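Local coordinates for protein putative O-GlcNAcase nagJ (Clostridium perfringens, PDB 6PV5) that probably hydrolyses terminal N-acetylhexosamine residues from glycans as a family 84 glycoside hydrolase, this chain comprising its catalytic barrel and flanking domains, at residues Thr155-Lys160 against Lys187-Val192; Leu206-Met211 against Arg440-Ser445; Tyr215-Tyr220 against Thr451-Gly456; Glu248-Ala253 against Val258-Ala263. One frame throughout, in Å; residues are numbered along the deposited sequence.

Contact 1: residues Thr155-Lys160 against Lys187-Val192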
loop_
_atom_site.group_PDB
_atom_site.type_symbol
_atom_site.label_atom_id
_atom_site.label_comp_id
_atom_site.label_asym_id
_atom_site.label_seq_id
_atom_site.Cartn_x
_atom_site.Cartn_y
_atom_site.Cartn_z
ATOM N N THR A 155 -5.848 -18.335 9.578
ATOM C CA THR A 155 -7.133 -18.948 9.268
ATOM C C THR A 155 -8.067 -17.906 8.640
ATOM O O THR A 155 -8.798 -18.209 7.701
ATOM C CB THR A 155 -7.714 -19.667 10.503
ATOM O OG1 THR A 155 -6.782 -20.650 10.963
ATOM C CG2 THR A 155 -9.036 -20.357 10.238
ATOM N N PHE A 156 -8.037 -16.686 9.192
ATOM C CA PHE A 156 -8.706 -15.518 8.637
ATOM C C PHE A 156 -8.264 -15.268 7.190
ATOM O O PHE A 156 -9.111 -15.104 6.313
ATOM C CB PHE A 156 -8.479 -14.329 9.570
ATOM C CG PHE A 156 -9.250 -13.073 9.254
ATOM C CD1 PHE A 156 -10.499 -12.847 9.814
ATOM C CD2 PHE A 156 -8.703 -12.089 8.442
ATOM C CE1 PHE A 156 -11.198 -11.678 9.546
ATOM C CE2 PHE A 156 -9.399 -10.919 8.184
ATOM C CZ PHE A 156 -10.644 -10.713 8.734
ATOM N N TYR A 157 -6.947 -15.296 6.933
ATOM C CA TYR A 157 -6.411 -15.080 5.596
ATOM C C TYR A 157 -6.759 -16.241 4.671
ATOM O O TYR A 157 -6.883 -16.058 3.463
ATOM C CB TYR A 157 -4.890 -14.879 5.599
ATOM C CG TYR A 157 -4.419 -13.600 6.247
ATOM C CD1 TYR A 157 -5.263 -12.505 6.370
ATOM C CD2 TYR A 157 -3.130 -13.487 6.741
ATOM C CE1 TYR A 157 -4.853 -11.340 6.993
ATOM C CE2 TYR A 157 -2.691 -12.311 7.327
ATOM C CZ TYR A 157 -3.552 -11.238 7.459
ATOM O OH TYR A 157 -3.127 -10.096 8.073
ATOM N N GLY A 158 -6.872 -17.445 5.241
ATOM C CA GLY A 158 -7.291 -18.608 4.474
ATOM C C GLY A 158 -8.682 -18.392 3.890
ATOM O O GLY A 158 -8.928 -18.725 2.731
ATOM N N VAL A 159 -9.568 -17.804 4.704
ATOM C CA VAL A 159 -10.942 -17.542 4.304
ATOM C C VAL A 159 -10.993 -16.394 3.292
ATOM O O VAL A 159 -11.800 -16.420 2.363
ATOM C CB VAL A 159 -11.841 -17.255 5.522
ATOM C CG1 VAL A 159 -13.260 -16.924 5.094
ATOM C CG2 VAL A 159 -11.836 -18.399 6.525
ATOM N N LYS A 160 -10.150 -15.370 3.497
ATOM C CA LYS A 160 -10.045 -14.258 2.559
ATOM C C LYS A 160 -9.639 -14.792 1.189
ATOM O O LYS A 160 -10.145 -14.329 0.172
ATOM C CB LYS A 160 -9.049 -13.201 3.051
ATOM C CG LYS A 160 -9.506 -12.379 4.245
ATOM C CD LYS A 160 -10.740 -11.568 3.933
ATOM C CE LYS A 160 -11.158 -10.675 5.073
ATOM N NZ LYS A 160 -12.204 -9.719 4.637
ATOM N N LYS A 187 6.705 -9.543 7.929
ATOM C CA LYS A 187 5.891 -9.908 9.076
ATOM C C LYS A 187 4.991 -8.738 9.443
ATOM O O LYS A 187 3.980 -8.921 10.124
ATOM C CB LYS A 187 6.750 -10.285 10.288
ATOM C CG LYS A 187 7.530 -9.130 10.897
ATOM C CD LYS A 187 8.334 -9.499 12.135
ATOM C CE LYS A 187 8.995 -8.273 12.732
ATOM N NZ LYS A 187 9.553 -8.523 14.084
ATOM N N MET A 188 5.420 -7.532 9.050
ATOM C CA MET A 188 4.576 -6.360 9.188
ATOM C C MET A 188 4.377 -5.712 7.817
ATOM O O MET A 188 5.346 -5.354 7.140
ATOM C CB MET A 188 5.139 -5.343 10.175
ATOM C CG MET A 188 4.054 -4.413 10.657
ATOM S SD MET A 188 4.627 -2.875 11.376
ATOM C CE MET A 188 3.183 -2.477 12.357
ATOM N N ARG A 189 3.098 -5.619 7.429
ATOM C CA ARG A 189 2.641 -5.058 6.163
ATOM C C ARG A 189 1.594 -3.996 6.486
ATOM O O ARG A 189 0.465 -4.339 6.795
ATOM C CB ARG A 189 2.050 -6.159 5.282
ATOM C CG ARG A 189 3.011 -7.306 5.009
ATOM C CD ARG A 189 2.368 -8.575 4.469
ATOM N NE ARG A 189 1.174 -8.936 5.233
ATOM C CZ ARG A 189 1.175 -9.579 6.402
ATOM N NH1 ARG A 189 2.319 -9.934 6.977
ATOM N NH2 ARG A 189 0.024 -9.861 6.994
ATOM N N ALA A 190 2.003 -2.719 6.487
ATOM C CA ALA A 190 1.215 -1.682 7.126
ATOM C C ALA A 190 0.944 -0.539 6.148
ATOM O O ALA A 190 1.600 -0.392 5.112
ATOM C CB ALA A 190 1.973 -1.144 8.317
ATOM N N VAL A 191 -0.015 0.297 6.540
ATOM C CA VAL A 191 -0.190 1.625 5.988
ATOM C C VAL A 191 -0.060 2.578 7.161
ATOM O O VAL A 191 -0.605 2.293 8.221
ATOM C CB VAL A 191 -1.559 1.736 5.283
ATOM C CG1 VAL A 191 -1.869 3.140 4.779
ATOM C CG2 VAL A 191 -1.691 0.720 4.163
ATOM N N VAL A 192 0.690 3.677 6.981
ATOM C CA VAL A 192 0.757 4.730 7.985
ATOM C C VAL A 192 -0.019 5.929 7.451
ATOM O O VAL A 192 0.152 6.310 6.302
ATOM C CB VAL A 192 2.203 5.120 8.372
ATOM C CG1 VAL A 192 3.060 5.519 7.156
ATOM C CG2 VAL A 192 2.222 6.206 9.460
#

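Contact 2: residues Leu206-Met211 against Arg440-Ser445. With EDO (1,2-ethanediol), chain E.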
loop_
_atom_site.group_PDB
_atom_site.type_symbol
_atom_site.label_atom_id
_atom_site.label_comp_id
_atom_site.label_asym_id
_atom_site.label_seq_id
_atom_site.Cartn_x
_atom_site.Cartn_y
_atom_site.Cartn_z
ATOM N N LEU A 206 -12.145 3.718 8.372
ATOM C CA LEU A 206 -12.810 2.439 8.535
ATOM C C LEU A 206 -12.797 1.704 7.209
ATOM O O LEU A 206 -12.608 0.485 7.150
ATOM C CB LEU A 206 -14.252 2.663 9.002
ATOM C CG LEU A 206 -14.409 3.160 10.440
ATOM C CD1 LEU A 206 -15.863 3.539 10.732
ATOM C CD2 LEU A 206 -13.919 2.114 11.432
ATOM N N ASP A 207 -13.045 2.473 6.144
ATOM C CA ASP A 207 -13.036 1.896 4.811
ATOM C C ASP A 207 -11.633 1.362 4.516
ATOM O O ASP A 207 -11.477 0.252 4.037
ATOM C CB ASP A 207 -13.517 2.935 3.794
ATOM C CG ASP A 207 -13.390 2.438 2.372
ATOM O OD1 ASP A 207 -14.095 1.479 2.025
ATOM O OD2 ASP A 207 -12.550 2.991 1.643
ATOM N N GLN A 208 -10.595 2.138 4.845
ATOM C CA GLN A 208 -9.228 1.669 4.621
ATOM C C GLN A 208 -8.939 0.378 5.403
ATOM O O GLN A 208 -8.440 -0.606 4.845
ATOM C CB GLN A 208 -8.224 2.782 4.930
ATOM C CG GLN A 208 -8.220 3.868 3.867
ATOM C CD GLN A 208 -7.297 3.605 2.697
ATOM O OE1 GLN A 208 -6.368 2.791 2.773
ATOM N NE2 GLN A 208 -7.554 4.303 1.597
ATOM N N ILE A 209 -9.278 0.363 6.698
ATOM C CA ILE A 209 -8.999 -0.800 7.533
ATOM C C ILE A 209 -9.607 -2.070 6.943
ATOM O O ILE A 209 -8.950 -3.111 6.919
ATOM C CB ILE A 209 -9.431 -0.566 8.990
ATOM C CG1 ILE A 209 -8.519 0.452 9.675
ATOM C CG2 ILE A 209 -9.466 -1.889 9.753
ATOM C CD1 ILE A 209 -9.136 1.092 10.896
ATOM N N LYS A 210 -10.846 -1.990 6.446
ATOM C CA LYS A 210 -11.497 -3.162 5.880
ATOM C C LYS A 210 -10.732 -3.648 4.652
ATOM O O LYS A 210 -10.659 -4.853 4.400
ATOM C CB LYS A 210 -12.951 -2.867 5.489
ATOM N N MET A 211 -10.198 -2.700 3.867
ATOM C CA MET A 211 -9.468 -3.053 2.661
ATOM C C MET A 211 -8.175 -3.783 3.046
ATOM O O MET A 211 -7.759 -4.716 2.359
ATOM C CB MET A 211 -9.146 -1.807 1.820
ATOM C CG MET A 211 -8.442 -2.157 0.530
ATOM S SD MET A 211 -7.929 -0.699 -0.436
ATOM C CE MET A 211 -6.474 -0.162 0.459
ATOM N N ARG A 440 -3.225 11.994 1.034
ATOM C CA ARG A 440 -4.364 12.436 1.826
ATOM C C ARG A 440 -5.672 12.032 1.146
ATOM O O ARG A 440 -6.714 12.020 1.801
ATOM C CB ARG A 440 -4.286 13.935 2.126
ATOM C CG ARG A 440 -4.714 14.850 0.987
ATOM C CD ARG A 440 -4.844 16.264 1.547
ATOM N NE ARG A 440 -5.473 17.211 0.631
ATOM C CZ ARG A 440 -4.808 17.962 -0.250
ATOM N NH1 ARG A 440 -3.486 17.885 -0.331
ATOM N NH2 ARG A 440 -5.468 18.781 -1.054
ATOM N N PHE A 441 -5.601 11.691 -0.155
ATOM C CA PHE A 441 -6.751 11.275 -0.954
ATOM C C PHE A 441 -6.919 9.769 -0.851
ATOM O O PHE A 441 -6.172 9.009 -1.476
ATOM C CB PHE A 441 -6.590 11.659 -2.429
ATOM C CG PHE A 441 -6.279 13.124 -2.626
ATOM C CD1 PHE A 441 -7.262 14.091 -2.437
ATOM C CD2 PHE A 441 -4.993 13.534 -2.951
ATOM C CE1 PHE A 441 -6.954 15.440 -2.576
ATOM C CE2 PHE A 441 -4.682 14.875 -3.115
ATOM C CZ PHE A 441 -5.669 15.829 -2.923
ATOM N N SER A 442 -7.917 9.356 -0.064
ATOM C CA SER A 442 -8.030 7.977 0.374
ATOM C C SER A 442 -8.312 7.051 -0.804
ATOM O O SER A 442 -7.580 6.093 -1.044
ATOM C CB SER A 442 -9.098 7.834 1.425
ATOM O OG SER A 442 -9.282 6.464 1.728
ATOM N N ASP A 443 -9.409 7.296 -1.525
ATOM C CA ASP A 443 -9.750 6.361 -2.585
ATOM C C ASP A 443 -8.661 6.348 -3.654
ATOM O O ASP A 443 -8.339 5.304 -4.196
ATOM C CB ASP A 443 -11.196 6.536 -3.056
ATOM C CG ASP A 443 -12.169 5.864 -2.102
ATOM O OD1 ASP A 443 -12.539 4.677 -2.360
ATOM O OD2 ASP A 443 -12.537 6.512 -1.102
ATOM N N ALA A 444 -8.047 7.502 -3.914
ATOM C CA ALA A 444 -7.086 7.599 -5.006
ATOM C C ALA A 444 -5.785 6.865 -4.644
ATOM O O ALA A 444 -5.017 6.492 -5.536
ATOM C CB ALA A 444 -6.854 9.054 -5.367
ATOM N N SER A 445 -5.582 6.612 -3.337
ATOM C CA SER A 445 -4.407 5.921 -2.810
ATOM C C SER A 445 -4.545 4.406 -2.974
ATOM O O SER A 445 -3.590 3.670 -2.795
ATOM C CB SER A 445 -4.213 6.236 -1.350
ATOM O OG SER A 445 -3.585 7.486 -1.194
HETATM C C1 EDO E . -9.207 18.454 1.313
HETATM O O1 EDO E . -8.346 19.573 1.145
HETATM C C2 EDO E . -8.955 17.351 0.348
HETATM O O2 EDO E . -8.591 16.101 0.934
HETATM O O HOH W 1 -11.790 5.430 1.279
#

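Contact 3: residues Tyr215-Tyr220 against Thr451-Gly456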
loop_
_atom_site.group_PDB
_atom_site.type_symbol
_atom_site.label_atom_id
_atom_site.label_comp_id
_atom_site.label_asym_id
_atom_site.label_seq_id
_atom_site.Cartn_x
_atom_site.Cartn_y
_atom_site.Cartn_z
ATOM N N TYR A 215 -6.912 -7.747 1.955
ATOM C CA TYR A 215 -5.744 -7.995 1.124
ATOM C C TYR A 215 -4.519 -8.347 1.971
ATOM O O TYR A 215 -3.387 -8.299 1.484
ATOM C CB TYR A 215 -5.570 -6.848 0.122
ATOM C CG TYR A 215 -6.723 -6.823 -0.847
ATOM C CD1 TYR A 215 -6.799 -7.775 -1.845
ATOM C CD2 TYR A 215 -7.768 -5.918 -0.717
ATOM C CE1 TYR A 215 -7.857 -7.802 -2.734
ATOM C CE2 TYR A 215 -8.847 -5.942 -1.592
ATOM C CZ TYR A 215 -8.887 -6.891 -2.602
ATOM O OH TYR A 215 -9.917 -6.975 -3.485
ATOM N N LYS A 216 -4.778 -8.697 3.239
ATOM C CA LYS A 216 -3.824 -9.347 4.126
ATOM C C LYS A 216 -2.727 -8.372 4.551
ATOM O O LYS A 216 -1.612 -8.801 4.842
ATOM C CB LYS A 216 -3.251 -10.627 3.503
ATOM C CG LYS A 216 -4.271 -11.664 3.042
ATOM C CD LYS A 216 -3.640 -12.917 2.507
ATOM C CE LYS A 216 -4.651 -13.932 2.021
ATOM N NZ LYS A 216 -4.885 -13.835 0.559
ATOM N N MET A 217 -3.055 -7.077 4.625
ATOM C CA MET A 217 -2.191 -6.131 5.315
ATOM C C MET A 217 -2.595 -6.108 6.783
ATOM O O MET A 217 -3.769 -5.975 7.090
ATOM C CB MET A 217 -2.324 -4.713 4.759
ATOM C CG MET A 217 -2.173 -4.643 3.245
ATOM S SD MET A 217 -1.982 -2.923 2.665
ATOM C CE MET A 217 -0.261 -2.627 3.071
ATOM N N ASN A 218 -1.604 -6.150 7.680
ATOM C CA ASN A 218 -1.866 -6.559 9.049
ATOM C C ASN A 218 -1.653 -5.401 10.009
ATOM O O ASN A 218 -1.670 -5.621 11.208
ATOM C CB ASN A 218 -1.047 -7.800 9.439
ATOM C CG ASN A 218 0.457 -7.585 9.476
ATOM O OD1 ASN A 218 0.959 -6.499 9.174
ATOM N ND2 ASN A 218 1.196 -8.615 9.868
ATOM N N ALA A 219 -1.429 -4.175 9.509
ATOM C CA ALA A 219 -1.295 -3.082 10.456
ATOM C C ALA A 219 -1.718 -1.742 9.864
ATOM O O ALA A 219 -1.515 -1.468 8.686
ATOM C CB ALA A 219 0.125 -3.004 10.971
ATOM N N TYR A 220 -2.234 -0.885 10.742
ATOM C CA TYR A 220 -2.529 0.494 10.427
ATOM C C TYR A 220 -1.876 1.374 11.476
ATOM O O TYR A 220 -2.217 1.295 12.653
ATOM C CB TYR A 220 -4.050 0.692 10.368
ATOM C CG TYR A 220 -4.512 2.125 10.395
ATOM C CD1 TYR A 220 -4.152 3.014 9.390
ATOM C CD2 TYR A 220 -5.320 2.594 11.420
ATOM C CE1 TYR A 220 -4.561 4.336 9.420
ATOM C CE2 TYR A 220 -5.754 3.911 11.456
ATOM C CZ TYR A 220 -5.377 4.784 10.450
ATOM O OH TYR A 220 -5.802 6.084 10.472
ATOM N N THR A 451 -0.899 -2.625 -4.523
ATOM C CA THR A 451 0.317 -3.213 -5.072
ATOM C C THR A 451 1.302 -3.392 -3.920
ATOM O O THR A 451 2.071 -4.353 -3.915
ATOM C CB THR A 451 0.896 -2.454 -6.281
ATOM O OG1 THR A 451 1.340 -1.163 -5.863
ATOM C CG2 THR A 451 -0.071 -2.301 -7.439
ATOM N N GLY A 452 1.242 -2.465 -2.956
ATOM C CA GLY A 452 2.018 -2.548 -1.731
ATOM C C GLY A 452 1.654 -3.785 -0.896
ATOM O O GLY A 452 2.530 -4.402 -0.288
ATOM N N ALA A 453 0.357 -4.131 -0.863
ATOM C CA ALA A 453 -0.118 -5.330 -0.174
ATOM C C ALA A 453 0.474 -6.577 -0.826
ATOM O O ALA A 453 0.812 -7.537 -0.138
ATOM C CB ALA A 453 -1.627 -5.401 -0.188
ATOM N N ASP A 454 0.557 -6.551 -2.157
ATOM C CA ASP A 454 1.017 -7.676 -2.952
ATOM C C ASP A 454 2.522 -7.880 -2.745
ATOM O O ASP A 454 2.997 -9.011 -2.612
ATOM C CB ASP A 454 0.604 -7.485 -4.413
ATOM C CG ASP A 454 0.882 -8.674 -5.312
ATOM O OD1 ASP A 454 0.743 -9.812 -4.840
ATOM O OD2 ASP A 454 1.232 -8.451 -6.483
ATOM N N TYR A 455 3.266 -6.768 -2.752
ATOM C CA TYR A 455 4.703 -6.782 -2.591
ATOM C C TYR A 455 5.046 -7.240 -1.175
ATOM O O TYR A 455 5.950 -8.048 -1.012
ATOM C CB TYR A 455 5.313 -5.397 -2.825
ATOM C CG TYR A 455 6.775 -5.339 -2.449
ATOM C CD1 TYR A 455 7.752 -5.915 -3.259
ATOM C CD2 TYR A 455 7.175 -4.749 -1.263
ATOM C CE1 TYR A 455 9.096 -5.871 -2.918
ATOM C CE2 TYR A 455 8.515 -4.693 -0.910
ATOM C CZ TYR A 455 9.468 -5.283 -1.723
ATOM O OH TYR A 455 10.782 -5.209 -1.366
ATOM N N GLY A 456 4.338 -6.676 -0.182
ATOM C CA GLY A 456 4.536 -6.979 1.221
ATOM C C GLY A 456 4.283 -8.458 1.498
ATOM O O GLY A 456 5.006 -9.084 2.279
HETATM O O HOH W 2 -0.321 -7.978 2.538
#

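Contact 4: residues Glu248-Ala253 against Val258-Ala263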
loop_
_atom_site.group_PDB
_atom_site.type_symbol
_atom_site.label_atom_id
_atom_site.label_comp_id
_atom_site.label_asym_id
_atom_site.label_seq_id
_atom_site.Cartn_x
_atom_site.Cartn_y
_atom_site.Cartn_z
ATOM N N GLU A 248 -14.203 2.415 17.733
ATOM C CA GLU A 248 -14.712 1.909 16.473
ATOM C C GLU A 248 -13.531 1.570 15.550
ATOM O O GLU A 248 -13.482 0.482 14.974
ATOM C CB GLU A 248 -15.729 2.904 15.915
ATOM C CG GLU A 248 -16.439 2.394 14.679
ATOM C CD GLU A 248 -17.492 3.323 14.100
ATOM O OE1 GLU A 248 -17.315 4.568 14.193
ATOM O OE2 GLU A 248 -18.489 2.795 13.548
ATOM N N LEU A 249 -12.547 2.471 15.469
ATOM C CA LEU A 249 -11.323 2.194 14.720
ATOM C C LEU A 249 -10.678 0.905 15.234
ATOM O O LEU A 249 -10.474 -0.036 14.457
ATOM C CB LEU A 249 -10.358 3.380 14.830
ATOM C CG LEU A 249 -10.705 4.609 13.989
ATOM C CD1 LEU A 249 -9.710 5.738 14.215
ATOM C CD2 LEU A 249 -10.778 4.267 12.511
ATOM N N ILE A 250 -10.430 0.850 16.557
ATOM C CA ILE A 250 -9.716 -0.275 17.155
ATOM C C ILE A 250 -10.509 -1.561 16.947
ATOM O O ILE A 250 -9.966 -2.562 16.465
ATOM C CB ILE A 250 -9.367 0.015 18.628
ATOM C CG1 ILE A 250 -8.541 1.298 18.739
ATOM C CG2 ILE A 250 -8.649 -1.164 19.268
ATOM C CD1 ILE A 250 -8.594 1.966 20.106
ATOM N N LYS A 251 -11.822 -1.502 17.209
ATOM C CA LYS A 251 -12.664 -2.679 17.042
ATOM C C LYS A 251 -12.668 -3.127 15.581
ATOM O O LYS A 251 -12.527 -4.319 15.285
ATOM C CB LYS A 251 -14.074 -2.479 17.619
ATOM N N THR A 252 -12.813 -2.170 14.656
ATOM C CA THR A 252 -12.836 -2.550 13.248
ATOM C C THR A 252 -11.494 -3.166 12.856
ATOM O O THR A 252 -11.450 -4.117 12.074
ATOM C CB THR A 252 -13.219 -1.377 12.334
ATOM O OG1 THR A 252 -14.456 -0.844 12.799
ATOM C CG2 THR A 252 -13.342 -1.751 10.872
ATOM N N ALA A 253 -10.401 -2.618 13.403
ATOM C CA ALA A 253 -9.082 -3.159 13.092
ATOM C C ALA A 253 -8.961 -4.584 13.629
ATOM O O ALA A 253 -8.519 -5.498 12.924
ATOM C CB ALA A 253 -8.013 -2.238 13.622
ATOM N N VAL A 258 -6.059 -6.526 11.789
ATOM C CA VAL A 258 -5.191 -5.402 11.504
ATOM C C VAL A 258 -4.772 -4.807 12.835
ATOM O O VAL A 258 -5.624 -4.360 13.590
ATOM C CB VAL A 258 -5.892 -4.338 10.631
ATOM C CG1 VAL A 258 -5.068 -3.073 10.525
ATOM C CG2 VAL A 258 -6.261 -4.866 9.253
ATOM N N ASP A 259 -3.461 -4.792 13.099
ATOM C CA ASP A 259 -2.951 -4.138 14.294
ATOM C C ASP A 259 -3.159 -2.637 14.196
ATOM O O ASP A 259 -2.606 -1.981 13.310
ATOM C CB ASP A 259 -1.459 -4.399 14.536
ATOM C CG ASP A 259 -1.175 -5.840 14.904
ATOM O OD1 ASP A 259 -1.979 -6.412 15.674
ATOM O OD2 ASP A 259 -0.160 -6.377 14.419
ATOM N N PHE A 260 -3.949 -2.110 15.137
ATOM C CA PHE A 260 -4.036 -0.682 15.315
ATOM C C PHE A 260 -2.810 -0.256 16.106
ATOM O O PHE A 260 -2.687 -0.586 17.288
ATOM C CB PHE A 260 -5.326 -0.289 16.043
ATOM C CG PHE A 260 -5.558 1.197 16.101
ATOM C CD1 PHE A 260 -4.997 1.968 17.097
ATOM C CD2 PHE A 260 -6.366 1.822 15.168
ATOM C CE1 PHE A 260 -5.226 3.333 17.151
ATOM C CE2 PHE A 260 -6.585 3.188 15.209
ATOM C CZ PHE A 260 -6.032 3.942 16.211
ATOM N N VAL A 261 -1.920 0.484 15.439
ATOM C CA VAL A 261 -0.701 0.976 16.063
ATOM C C VAL A 261 -0.893 2.448 16.403
ATOM O O VAL A 261 -1.106 3.272 15.514
ATOM C CB VAL A 261 0.530 0.749 15.157
ATOM C CG1 VAL A 261 1.815 1.177 15.844
ATOM C CG2 VAL A 261 0.629 -0.694 14.685
ATOM N N PHE A 262 -0.798 2.792 17.685
ATOM C CA PHE A 262 -0.895 4.191 18.058
ATOM C C PHE A 262 0.493 4.812 18.137
ATOM O O PHE A 262 1.351 4.335 18.888
ATOM C CB PHE A 262 -1.631 4.365 19.391
ATOM C CG PHE A 262 -1.950 5.810 19.681
ATOM C CD1 PHE A 262 -3.185 6.345 19.333
ATOM C CD2 PHE A 262 -1.002 6.649 20.227
ATOM C CE1 PHE A 262 -3.480 7.679 19.561
ATOM C CE2 PHE A 262 -1.307 7.982 20.476
ATOM C CZ PHE A 262 -2.540 8.500 20.130
ATOM N N ALA A 263 0.677 5.926 17.411
ATOM C CA ALA A 263 1.958 6.606 17.347
ATOM C C ALA A 263 1.934 7.848 18.227
ATOM O O ALA A 263 0.978 8.620 18.182
ATOM C CB ALA A 263 2.312 6.961 15.912
#

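Contact 1: residues Thr155-Lys160 against Lys187-Val192
Y157 and R189 make a buried contact between domains, joining an N-terminal helix to the first strand of the catalytic (beta/alpha)8 barrel. The 155-160 segment belongs to helix 152-163, in the part of the chain related to domain 2 of family 20 glycosyl hydrolases, while 188-192 is the strand that opens the barrel. The backbones stand well apart, with 13.5 Å between Y157 CA and R189 CA, so long side chains must bridge the gap, and one from each segment does so. The two approach from opposite directions. Y157 has CG beside its backbone N and anti to the carbonyl carbon (chi1 -68°), which sends the phenol off the helix towards the barrel; R189 reaches back with a chain bent at chi3. Ring and guanidinium are nearly perpendicular, 83° between planes, and the hydroxyl arrives at the edge of the guanidinium, in its plane. What fixes the arginine lies mostly outside the pair: NE donates to K216 O, and NH1 bonds F186 O and forms a salt bridge with E130. With the group held this way, NH2 comes to lie beside the tyrosine, whose ring also meets that of W457 at about a right angle. R189 NH2 sits 3.3 Å from Y157 OH and 3.7 Å from Y157 CE2.

Contact 2: residues Leu206-Met211 against Arg440-Ser445
Q208 projects from its helix towards S442, and the two side chains meet through one nearly straight hydrogen bond: Q208 NE2 donates to S442 OG over 2.8 Å at 162°, with the hydroxyl oxygen close to the plane of the amide. A bend at chi2 (-87°) brings the amide across, and its other end is occupied too, since Q208 OE1 bonds the hydroxyl of Y212. S442 meets it with OG anti to the backbone N (chi1 174°). That hydroxyl does double duty, accepting from the amide while donating to a water 2.7 Å from S442 OG. The water in turn donates hydrogen bonds to two carboxylates, lying 2.6 Å from D207 OD2 and 2.7 Å from D443 OD2. Such a water-mediated network illustrates how a (beta/alpha)8 barrel can knit its seam: 206-211 lies on the helix following the first strand, and 440-445 is the loop leading from the last strand to the last barrel helix. D207 and D443 bring like charges close, 4.3 Å between D207 OD2 and D443 OD1, but K446 forms salt bridges with both and probably offsets their repulsion. Further along the loop, S445 OG donates to F441 O from above the carbonyl plane. F441 and R440 lie against each other, CZ of the phenyl ring sitting over the centre of the guanidinium, whose NH1 is paired with E412. At the edge of that group an ethanediol, probably from the crystallisation liquor, takes a weak bond, R440 NE to its O2 at 3.3 Å.

Contact 3: residues Tyr215-Tyr220 against Thr451-Gly456
A453 is the residue through which helix segment 451-456 rests on Y215 and M217. The segment starts with T451, which looks elsewhere, its hydroxyl bonded to S448 O and I420 N. G452 then passes near the M217 side chain with bare backbone. At A453 the methyl group enters the angle between two residues of the other segment, with A453 CB 3.6 Å from M217 CG and 4.2 Å from Y215 CB. M217 lies alongside the helix, its sulfur also near, 3.8 Å from M217 SD to A453 CB. The chain bends at chi3 (78°), and the same side chain also touches V191 on the first barrel strand. The carbonyl of A453 faces a water, 2.9 Å from A453 O and 3.3 Å from Y215 O. More acceptors surround this water than it has protons, so its bonds are probably shared among them. D454 turns out of the interface to S467 OG and T45 N, Y455 reaches D424 O with its hydroxyl, and G456, one turn on from G452, bonds back to it through the backbone. Residues 215-218 link the first barrel helix to the second strand, and helix 446-457 follows the eighth; their meeting packs the last helix against the first helix-to-strand link at the N-terminal end of the strands of a (beta/alpha)8 barrel, the end opposite the active-site face of such folds.

Contact 4: residues Glu248-Ala253 against Val258-Ala263
A beta-alpha-beta crossover of the barrel, made of strand 219-222, helix 243-255 and strand 259-264, supplies this contact, in which L249, I250 and A253 on the helix meet V258 and F260. It is a clear example of a helix seating itself on the strand that follows. The two axes come within 7.8 Å and run at 143°, roughly antiparallel, as the chain must reverse between them. F260 occupies the middle. Its CG is anti to the backbone N, which lays the phenyl ring under the helix, and I250 sits over one face: I250 CG1 is 4.0 Å from the ring centroid of F260, only 12° off the normal, a CH-pi contact with the two side chains crossing at about a right angle. L249 comes at the ring obliquely, with 3.8 Å between L249 CB and F260 CE2. Nearest the turn, A253 uses its methyl, 4.1 Å from F260 CB and 4.2 Å from V258 CB. Its carbonyl also ties the turn: V258 N donates to A253 O at 2.9 Å and 163°, arriving above the carbonyl plane. Within the helix, E248 O accepts twice, from T252 N and, on the opposite face of its plane, from T252 OG1 at 2.7 Å. Apolar side chains thus fill the interface, while the backbone bond from V258 N to A253 O ties the start of the strand back to the last turn of the helix, satisfying a buried carbonyl and amide together.

Overall arrangement
The four contacts follow one barrel around its wall. Contact 1 comes first along the chain and closes before the others open, tying the N-terminal domain to strand 188-192. Contacts 2 and 3 then alternate, each joining an early part of the barrel to the region after strand 431-436, and contact 4 is nested within both. Contacts 1 and 3 are closest, about 7 Å between centres, and bond directly through K187 O with N218 ND2; contacts 1 and 2 lie about 16 Å apart without touching. Strands 188-192, 219-222 and 259-264 are successive neighbours in the sheet, linking contacts 1, 3 and 4, while helix 202-214 packs contact 2 against contact 4. Together they join the start of the barrel to its end and to the N-terminal domain.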